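Local coordinates for sterol regulatory element-binding protein cleavage-activating protein (Schizosaccharomyces pombe, PDB 4YHC) that escorts the membrane-bound precursor Sre1 to its processing when sterol or oxygen is low, and whose cytoplasmic WD40 domain, the part crystallised, probably binds Sre1, at residues L97-V102 and F152-E157; L213-N218 and L238-G243; A233-L238 and E253-F258. The protein carries 9 engineered substitutions. One frame throughout, in Å; residues are numbered along the deposited sequence.

Contact 1: L97-V102 and F152-E157; sequences LFILNV and FSLTIE
Ile99 meets two residues of the facing strand, Leu154 and Ile156, and its two branches divide the work between them. The longer branch reaches Leu154: Ile99 CD1 lies 4.3 Å from Leu154 CD2. Slightly nearer the main chain, Ile99 CG1 lies 4.5 Å from the other methyl of that leucine, Leu154 CD1, so the fork of the leucine faces the CG1-CD1 arm with both of its ends. The short branch serves the second neighbour, with Ile99 CG2 4.4 Å from Ile156 CD1. That isoleucine touches with its terminal methyl because its chain is stretched out (chi2 -175°), which carries CD1 as far from its own backbone as the side chain allows. Leu97, third in buried area, continues the row at a looser spacing, its CD2 standing 4.8 Å from CZ of Phe152. All these groups are hydrocarbon, and no hydrogen bond joins the two segments; the backbones stay well apart, with 9.7 Å between the CA atoms of Ile99 and Ile156. The example illustrates how neighbouring blades of a beta-propeller adhere: sheet faces packed through apolar side chains, without any backbone pairing between the blades. Strand 96-101 is the third of four antiparallel strands in one blade, within the predicted second WD repeat, and strand 148-156 holds the same place in the next, within the predicted third. Around them, Leu140 and Phe138 of strand 136-144 cover Ile99 and Ile156 respectively, Tyr88 of strand 88-92 also touches Ile156, and Ile163 of strand 161-170 packs on both Leu97 and Phe152.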
loop_
_atom_site.group_PDB
_atom_site.type_symbol
_atom_site.label_atom_id
_atom_site.label_comp_id
_atom_site.label_asym_id
_atom_site.label_seq_id
_atom_site.Cartn_x
_atom_site.Cartn_y
_atom_site.Cartn_z
ATOM N N LEU A 97 15.096 18.174 -1.345
ATOM C CA LEU A 97 14.176 17.500 -0.471
ATOM C C LEU A 97 13.741 18.415 0.658
ATOM O O LEU A 97 14.523 19.263 1.184
ATOM C CB LEU A 97 14.753 16.174 0.020
ATOM C CG LEU A 97 15.766 16.161 1.143
ATOM C CD1 LEU A 97 15.178 16.056 2.532
ATOM C CD2 LEU A 97 16.704 14.977 0.910
ATOM N N PHE A 98 12.475 18.265 1.002
ATOM C CA PHE A 98 11.842 19.068 1.998
ATOM C C PHE A 98 11.174 18.161 2.995
ATOM O O PHE A 98 10.400 17.295 2.620
ATOM C CB PHE A 98 10.766 19.913 1.320
ATOM C CG PHE A 98 11.212 20.734 0.121
ATOM C CD1 PHE A 98 11.155 20.234 -1.150
ATOM C CD2 PHE A 98 11.529 22.089 0.263
ATOM C CE1 PHE A 98 11.462 20.990 -2.263
ATOM C CE2 PHE A 98 11.822 22.876 -0.854
ATOM C CZ PHE A 98 11.815 22.316 -2.125
ATOM N N ILE A 99 11.388 18.378 4.278
ATOM C CA ILE A 99 10.814 17.559 5.339
ATOM C C ILE A 99 9.885 18.440 6.140
ATOM O O ILE A 99 10.361 19.419 6.794
ATOM C CB ILE A 99 11.861 17.021 6.330
ATOM C CG1 ILE A 99 12.947 16.204 5.620
ATOM C CG2 ILE A 99 11.186 16.250 7.465
ATOM C CD1 ILE A 99 12.465 15.042 4.806
ATOM N N LEU A 100 8.592 18.115 6.080
ATOM C CA LEU A 100 7.566 18.837 6.809
ATOM C C LEU A 100 6.964 18.085 7.954
ATOM O O LEU A 100 6.632 16.886 7.870
ATOM C CB LEU A 100 6.442 19.260 5.903
ATOM C CG LEU A 100 6.807 20.250 4.796
ATOM C CD1 LEU A 100 6.333 19.625 3.505
ATOM C CD2 LEU A 100 6.205 21.660 4.966
ATOM N N ASN A 101 6.725 18.829 8.995
ATOM C CA ASN A 101 6.035 18.336 10.143
ATOM C C ASN A 101 4.576 18.530 9.814
ATOM O O ASN A 101 4.148 19.661 9.511
ATOM C CB ASN A 101 6.468 19.145 11.354
ATOM C CG ASN A 101 5.906 18.609 12.644
ATOM O OD1 ASN A 101 4.779 18.131 12.716
ATOM N ND2 ASN A 101 6.714 18.653 13.666
ATOM N N VAL A 102 3.774 17.454 9.820
ATOM C CA VAL A 102 2.355 17.662 9.458
ATOM C C VAL A 102 1.471 17.774 10.702
ATOM O O VAL A 102 0.398 18.336 10.595
ATOM C CB VAL A 102 1.775 16.643 8.458
ATOM C CG1 VAL A 102 2.350 16.873 7.060
ATOM C CG2 VAL A 102 2.035 15.227 8.891
ATOM N N PHE A 152 20.056 8.191 3.694
ATOM C CA PHE A 152 20.284 9.388 4.446
ATOM C C PHE A 152 19.923 9.125 5.869
ATOM O O PHE A 152 18.955 8.449 6.166
ATOM C CB PHE A 152 19.437 10.507 3.954
ATOM C CG PHE A 152 19.791 11.001 2.579
ATOM C CD1 PHE A 152 19.192 10.484 1.468
ATOM C CD2 PHE A 152 20.653 12.085 2.414
ATOM C CE1 PHE A 152 19.482 10.956 0.201
ATOM C CE2 PHE A 152 20.919 12.587 1.162
ATOM C CZ PHE A 152 20.338 12.030 0.048
ATOM N N SER A 153 20.741 9.627 6.776
ATOM C CA SER A 153 20.381 9.586 8.194
ATOM C C SER A 153 19.740 10.916 8.506
ATOM O O SER A 153 20.290 11.988 8.195
ATOM C CB SER A 153 21.607 9.380 9.098
ATOM O OG SER A 153 21.181 9.427 10.440
ATOM N N LEU A 154 18.547 10.822 9.076
ATOM C CA LEU A 154 17.723 11.977 9.354
ATOM C C LEU A 154 17.444 11.980 10.828
ATOM O O LEU A 154 16.869 11.023 11.341
ATOM C CB LEU A 154 16.418 11.877 8.544
ATOM C CG LEU A 154 15.346 12.913 8.779
ATOM C CD1 LEU A 154 15.840 14.342 8.514
ATOM C CD2 LEU A 154 14.154 12.570 7.896
ATOM N N THR A 155 17.834 13.047 11.508
ATOM C CA THR A 155 17.456 13.212 12.908
ATOM C C THR A 155 16.491 14.354 13.056
ATOM O O THR A 155 16.706 15.442 12.531
ATOM C CB THR A 155 18.661 13.462 13.847
ATOM O OG1 THR A 155 19.548 12.357 13.772
ATOM C CG2 THR A 155 18.190 13.528 15.284
ATOM N N ILE A 156 15.434 14.125 13.815
ATOM C CA ILE A 156 14.419 15.112 14.003
ATOM C C ILE A 156 14.276 15.423 15.471
ATOM O O ILE A 156 14.230 14.520 16.309
ATOM C CB ILE A 156 13.080 14.625 13.430
ATOM C CG1 ILE A 156 13.202 14.543 11.911
ATOM C CG2 ILE A 156 11.941 15.539 13.857
ATOM C CD1 ILE A 156 11.893 14.176 11.226
ATOM N N GLU A 157 14.217 16.724 15.762
ATOM C CA GLU A 157 13.996 17.208 17.110
ATOM C C GLU A 157 12.828 18.179 17.149
ATOM O O GLU A 157 12.164 18.417 16.160
ATOM C CB GLU A 157 15.265 17.868 17.624
ATOM C CG GLU A 157 16.401 16.889 17.774
ATOM C CD GLU A 157 17.553 17.455 18.567
ATOM O OE1 GLU A 157 18.690 17.413 18.049
ATOM O OE2 GLU A 157 17.330 17.941 19.703
#

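Contact 2: L213-N218 and L238-G243; sequences LSQNKN and LARDSG
Arg240 lies across the side chain of Gln215, and its path from backbone to guanidinium carries the polar half of the contact. CB sits on the turn that follows strand 235-239, with CG placed between the backbone N and the carbonyl carbon (chi1 45°). From there the chain runs extended through CG and CD to NE. CD is the first atom to touch the other segment, 3.6 Å from Gln215 NE2; NE, one atom on, is 4.0 Å from the same nitrogen. The amide and guanidinium planes are only 14° apart, and because these nearest nitrogens are both donors they meet by packing. Gln215 NE2 donates to Asn216 O (3.0 Å), tilted 22° from that carbonyl's plane, and more weakly to the backbone oxygen of Tyr219. At the tip the two terminal nitrogens part company. NH1 forms a salt bridge with Glu222, while NH2 passes 4.1 Å from Asn216 CB and pairs with Asp245. Gly243 C lies over one face of the guanidinium, 4.3 Å from its plane; Arg240 N bonds to Gly243 O at the base of the hairpin. Nearer the strand, Leu238 CD1 packs against Gln215 CB at 3.7 Å, giving the contact a small apolar end. Asn216 fixes the loop by an Asx turn, its OD1 accepting from Asn218 N at 3.0 Å, while ND2 is hydrogen-bonded to Ser257. The contact thus ties an inter-blade loop to a hairpin turn of the second blade. Its chemistry is that of a buried arginine oriented by two salt bridges, and Asp245, which also accepts from Asn216 N, links both segments.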
loop_
_atom_site.group_PDB
_atom_site.type_symbol
_atom_site.label_atom_id
_atom_site.label_comp_id
_atom_site.label_asym_id
_atom_site.label_seq_id
_atom_site.Cartn_x
_atom_site.Cartn_y
_atom_site.Cartn_z
ATOM N N LEU A 213 18.369 -12.986 -3.852
ATOM C CA LEU A 213 17.412 -14.035 -3.537
ATOM C C LEU A 213 17.272 -15.056 -4.646
ATOM O O LEU A 213 17.442 -14.721 -5.781
ATOM C CB LEU A 213 16.039 -13.404 -3.364
ATOM C CG LEU A 213 15.650 -13.079 -1.949
ATOM C CD1 LEU A 213 16.779 -12.433 -1.168
ATOM C CD2 LEU A 213 14.390 -12.230 -2.017
ATOM N N SER A 214 16.894 -16.284 -4.302
ATOM C CA SER A 214 16.594 -17.320 -5.314
ATOM C C SER A 214 15.092 -17.575 -5.434
ATOM O O SER A 214 14.450 -17.933 -4.441
ATOM C CB SER A 214 17.261 -18.650 -4.939
ATOM O OG SER A 214 18.585 -18.465 -4.460
ATOM N N GLN A 215 14.520 -17.414 -6.626
ATOM C CA GLN A 215 13.195 -18.020 -6.897
ATOM C C GLN A 215 13.203 -19.563 -6.873
ATOM O O GLN A 215 14.250 -20.191 -6.871
ATOM C CB GLN A 215 12.663 -17.578 -8.237
ATOM C CG GLN A 215 13.553 -18.003 -9.387
ATOM C CD GLN A 215 12.781 -18.075 -10.659
ATOM O OE1 GLN A 215 12.899 -17.226 -11.534
ATOM N NE2 GLN A 215 11.939 -19.077 -10.755
ATOM N N ASN A 216 12.008 -20.139 -6.927
ATOM C CA ASN A 216 11.807 -21.566 -7.015
ATOM C C ASN A 216 12.617 -22.098 -8.230
ATOM O O ASN A 216 12.465 -21.645 -9.363
ATOM C CB ASN A 216 10.278 -21.862 -7.054
ATOM C CG ASN A 216 9.955 -23.338 -7.003
ATOM O OD1 ASN A 216 10.618 -24.157 -7.646
ATOM N ND2 ASN A 216 8.881 -23.690 -6.303
ATOM N N LYS A 217 13.587 -22.938 -7.953
ATOM C CA LYS A 217 14.491 -23.478 -8.965
ATOM C C LYS A 217 13.795 -24.252 -10.099
ATOM O O LYS A 217 14.372 -24.405 -11.149
ATOM C CB LYS A 217 15.554 -24.340 -8.325
ATOM C CG LYS A 217 15.167 -25.055 -7.024
ATOM C CD LYS A 217 15.215 -24.146 -5.783
ATOM C CE LYS A 217 13.855 -23.954 -5.100
ATOM N NZ LYS A 217 13.977 -22.810 -4.153
ATOM N N ASN A 218 12.555 -24.720 -9.894
ATOM C CA ASN A 218 11.781 -25.347 -10.961
ATOM C C ASN A 218 11.353 -24.413 -12.029
ATOM O O ASN A 218 10.779 -24.876 -12.978
ATOM C CB ASN A 218 10.480 -25.954 -10.433
ATOM C CG ASN A 218 10.675 -27.310 -9.798
ATOM O OD1 ASN A 218 11.404 -28.130 -10.303
ATOM N ND2 ASN A 218 10.019 -27.543 -8.680
ATOM N N LEU A 238 7.603 -12.930 -4.461
ATOM C CA LEU A 238 8.216 -12.750 -5.778
ATOM C C LEU A 238 7.237 -13.335 -6.828
ATOM O O LEU A 238 7.019 -14.498 -6.847
ATOM C CB LEU A 238 9.533 -13.492 -5.840
ATOM C CG LEU A 238 10.542 -13.244 -7.008
ATOM C CD1 LEU A 238 10.707 -14.454 -7.892
ATOM C CD2 LEU A 238 10.276 -12.074 -7.928
ATOM N N ALA A 239 6.619 -12.500 -7.632
ATOM C CA ALA A 239 5.668 -12.881 -8.622
ATOM C C ALA A 239 6.412 -13.112 -9.936
ATOM O O ALA A 239 7.305 -12.379 -10.279
ATOM C CB ALA A 239 4.687 -11.791 -8.854
ATOM N N ARG A 240 6.057 -14.185 -10.613
ATOM C CA ARG A 240 6.710 -14.570 -11.893
ATOM C C ARG A 240 5.511 -14.964 -12.771
ATOM O O ARG A 240 4.414 -14.333 -12.631
ATOM C CB ARG A 240 7.782 -15.673 -11.688
ATOM C CG ARG A 240 7.383 -16.830 -10.789
ATOM C CD ARG A 240 8.545 -17.832 -10.531
ATOM N NE ARG A 240 8.120 -18.808 -9.542
ATOM C CZ ARG A 240 7.162 -19.721 -9.691
ATOM N NH1 ARG A 240 6.573 -19.945 -10.869
ATOM N NH2 ARG A 240 6.777 -20.434 -8.632
ATOM N N ASP A 241 5.676 -15.885 -13.714
ATOM C CA ASP A 241 4.616 -16.094 -14.735
ATOM C C ASP A 241 3.700 -17.260 -14.484
ATOM O O ASP A 241 2.646 -17.307 -15.059
ATOM C CB ASP A 241 5.250 -16.133 -16.140
ATOM C CG ASP A 241 5.277 -14.712 -16.814
ATOM O OD1 ASP A 241 4.431 -13.824 -16.494
ATOM O OD2 ASP A 241 6.153 -14.478 -17.625
ATOM N N SER A 242 4.096 -18.244 -13.677
ATOM C CA SER A 242 3.171 -19.320 -13.263
ATOM C C SER A 242 2.973 -19.376 -11.759
ATOM O O SER A 242 2.435 -20.356 -11.197
ATOM C CB SER A 242 3.613 -20.715 -13.770
ATOM O OG SER A 242 4.889 -21.061 -13.251
ATOM N N GLY A 243 3.325 -18.293 -11.080
ATOM C CA GLY A 243 3.035 -18.205 -9.641
ATOM C C GLY A 243 3.800 -17.166 -8.845
ATOM O O GLY A 243 4.399 -16.247 -9.411
#

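Contact 3: A233-L238 and E253-F258; sequences ADILFL and ELLHSF
Leu255 and Phe258 reach over an intervening strand to Ile235 and Phe237, the first pair aliphatic and the second aromatic. Following the strand from its start, Leu255 is the first residue to touch, its CD1 lying 4.3 Å from CG1 of Ile235. Here the strand is irregular: Leu255 and His256 both face Met246, forming a classic beta bulge, and the psi of Leu255, -37°, marks the local departure from an extended chain. His256 has no part in the meeting with 233-238 but bears on what follows, because its CD2 stands 3.6 Å above the centre of the Phe258 ring; its own ring stacks on Phe339. Ser257 next gives its hydroxyl to a hydrogen bond with Asp245. Phe258 then brings CE1 to within 4.3 Å of CE2 of Phe237, arriving at the edge of the Phe237 ring and close to its plane. Neither Ile235 nor Phe237 aims its CB at the facing strand, but their ends come nearer; in Phe237, CG lies anti to the carbonyl carbon (chi1 -69°). The Phe258 ring also meets Phe289 edge-to-face and lies against Tyr304, so it joins the blade to the next sheet. Strands 235-239 and 253-259 are the second and fourth of one antiparallel blade of the WD40 propeller, with 243-248 between them; Met246 touches both Ile235 and Phe237. The direct contact is carbon against carbon, so its contribution is probably van der Waals packing and exclusion of water, while the hydrogen bonds of the sheet run through strand 243-248.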
loop_
_atom_site.group_PDB
_atom_site.type_symbol
_atom_site.label_atom_id
_atom_site.label_comp_id
_atom_site.label_asym_id
_atom_site.label_seq_id
_atom_site.Cartn_x
_atom_site.Cartn_y
_atom_site.Cartn_z
ATOM N N ALA A 233 6.094 -9.819 9.094
ATOM C CA ALA A 233 6.280 -11.263 8.989
ATOM C C ALA A 233 7.674 -11.573 8.468
ATOM O O ALA A 233 8.070 -12.719 8.431
ATOM C CB ALA A 233 5.179 -11.857 8.065
ATOM N N ASP A 234 8.396 -10.551 7.995
ATOM C CA ASP A 234 9.701 -10.662 7.332
ATOM C C ASP A 234 9.577 -11.614 6.054
ATOM O O ASP A 234 10.353 -12.531 5.839
ATOM C CB ASP A 234 10.794 -11.138 8.278
ATOM C CG ASP A 234 12.118 -10.497 8.005
ATOM O OD1 ASP A 234 12.262 -9.781 6.999
ATOM O OD2 ASP A 234 13.008 -10.627 8.873
ATOM N N ILE A 235 8.599 -11.315 5.240
ATOM C CA ILE A 235 8.295 -12.105 4.076
ATOM C C ILE A 235 8.314 -11.217 2.850
ATOM O O ILE A 235 7.789 -10.098 2.909
ATOM C CB ILE A 235 6.897 -12.690 4.170
ATOM C CG1 ILE A 235 6.947 -13.864 5.150
ATOM C CG2 ILE A 235 6.446 -13.251 2.822
ATOM C CD1 ILE A 235 5.588 -14.334 5.521
ATOM N N LEU A 236 8.884 -11.747 1.775
ATOM C CA LEU A 236 8.806 -11.165 0.459
ATOM C C LEU A 236 8.120 -12.110 -0.504
ATOM O O LEU A 236 8.434 -13.348 -0.504
ATOM C CB LEU A 236 10.216 -10.909 -0.045
ATOM C CG LEU A 236 10.301 -10.233 -1.407
ATOM C CD1 LEU A 236 11.340 -9.164 -1.471
ATOM C CD2 LEU A 236 10.617 -11.245 -2.505
ATOM N N PHE A 237 7.204 -11.559 -1.314
ATOM C CA PHE A 237 6.483 -12.334 -2.337
ATOM C C PHE A 237 7.153 -11.944 -3.678
ATOM O O PHE A 237 7.301 -10.750 -3.983
ATOM C CB PHE A 237 4.992 -12.031 -2.373
ATOM C CG PHE A 237 4.231 -12.514 -1.185
ATOM C CD1 PHE A 237 4.214 -11.789 -0.006
ATOM C CD2 PHE A 237 3.510 -13.682 -1.238
ATOM C CE1 PHE A 237 3.531 -12.256 1.090
ATOM C CE2 PHE A 237 2.850 -14.131 -0.172
ATOM C CZ PHE A 237 2.822 -13.412 0.983
ATOM N N LEU A 238 7.603 -12.930 -4.461
ATOM C CA LEU A 238 8.216 -12.750 -5.778
ATOM C C LEU A 238 7.237 -13.335 -6.828
ATOM O O LEU A 238 7.019 -14.498 -6.847
ATOM C CB LEU A 238 9.533 -13.492 -5.840
ATOM C CG LEU A 238 10.542 -13.244 -7.008
ATOM C CD1 LEU A 238 10.707 -14.454 -7.892
ATOM C CD2 LEU A 238 10.276 -12.074 -7.928
ATOM N N GLU A 253 14.625 -18.626 3.057
ATOM C CA GLU A 253 13.984 -19.917 2.929
ATOM C C GLU A 253 12.700 -19.769 2.136
ATOM O O GLU A 253 11.845 -18.956 2.474
ATOM C CB GLU A 253 13.680 -20.490 4.310
ATOM C CG GLU A 253 13.272 -21.949 4.298
ATOM C CD GLU A 253 14.200 -22.811 5.126
ATOM O OE1 GLU A 253 13.839 -23.971 5.407
ATOM O OE2 GLU A 253 15.288 -22.324 5.493
ATOM N N LEU A 254 12.571 -20.555 1.075
ATOM C CA LEU A 254 11.370 -20.570 0.316
ATOM C C LEU A 254 10.292 -21.252 1.119
ATOM O O LEU A 254 10.410 -22.405 1.471
ATOM C CB LEU A 254 11.568 -21.281 -1.020
ATOM C CG LEU A 254 10.266 -21.398 -1.845
ATOM C CD1 LEU A 254 9.667 -20.023 -2.196
ATOM C CD2 LEU A 254 10.484 -22.195 -3.118
ATOM N N LEU A 255 9.183 -20.582 1.402
ATOM C CA LEU A 255 8.160 -21.200 2.220
ATOM C C LEU A 255 7.029 -21.895 1.450
ATOM O O LEU A 255 6.440 -22.869 1.924
ATOM C CB LEU A 255 7.512 -20.095 3.091
ATOM C CG LEU A 255 8.430 -19.365 4.074
ATOM C CD1 LEU A 255 7.931 -17.967 4.411
ATOM C CD2 LEU A 255 8.420 -20.142 5.356
ATOM N N HIS A 256 6.617 -21.288 0.310
ATOM C CA HIS A 256 5.612 -21.881 -0.556
ATOM C C HIS A 256 5.641 -21.196 -1.899
ATOM O O HIS A 256 6.024 -20.026 -1.963
ATOM C CB HIS A 256 4.262 -21.668 0.041
ATOM C CG HIS A 256 3.154 -22.378 -0.645
ATOM N ND1 HIS A 256 3.075 -23.752 -0.700
ATOM C CD2 HIS A 256 2.020 -21.913 -1.221
ATOM C CE1 HIS A 256 1.946 -24.101 -1.273
ATOM N NE2 HIS A 256 1.291 -22.995 -1.605
ATOM N N SER A 257 5.181 -21.915 -2.934
ATOM C CA SER A 257 4.935 -21.364 -4.251
ATOM C C SER A 257 3.494 -21.510 -4.498
ATOM O O SER A 257 2.942 -22.607 -4.385
ATOM C CB SER A 257 5.737 -22.086 -5.325
ATOM O OG SER A 257 7.090 -21.825 -5.031
ATOM N N PHE A 258 2.838 -20.382 -4.695
ATOM C CA PHE A 258 1.431 -20.362 -5.017
ATOM C C PHE A 258 1.363 -20.497 -6.540
ATOM O O PHE A 258 2.235 -20.027 -7.203
ATOM C CB PHE A 258 0.766 -19.019 -4.591
ATOM C CG PHE A 258 0.694 -18.814 -3.077
ATOM C CD1 PHE A 258 1.783 -18.383 -2.376
ATOM C CD2 PHE A 258 -0.461 -19.058 -2.396
ATOM C CE1 PHE A 258 1.721 -18.156 -0.999
ATOM C CE2 PHE A 258 -0.546 -18.810 -1.033
ATOM C CZ PHE A 258 0.559 -18.400 -0.337
#

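Contact 1 joins two successive blades, whereas contact 3 lies within one blade and contact 2 brings an inter-blade loop onto that same blade. All three are mainly buried, but they differ in chemistry: contact 1 is hydrocarbon between the sheets of two blades, contact 3 hydrocarbon on one face of a single sheet, and contact 2, at a turn, sets polar side chains against each other, the arginine's charge being met by carboxylates outside the two segments. Contacts 2 and 3 adjoin, their centres about 10 Å apart; they share strand 235-239 and Leu238, and Arg240 NH2 packs on Ser257 CB. Contact 1 lies far off, its centre about 38 Å from that of contact 2 and about 33 Å from that of contact 3.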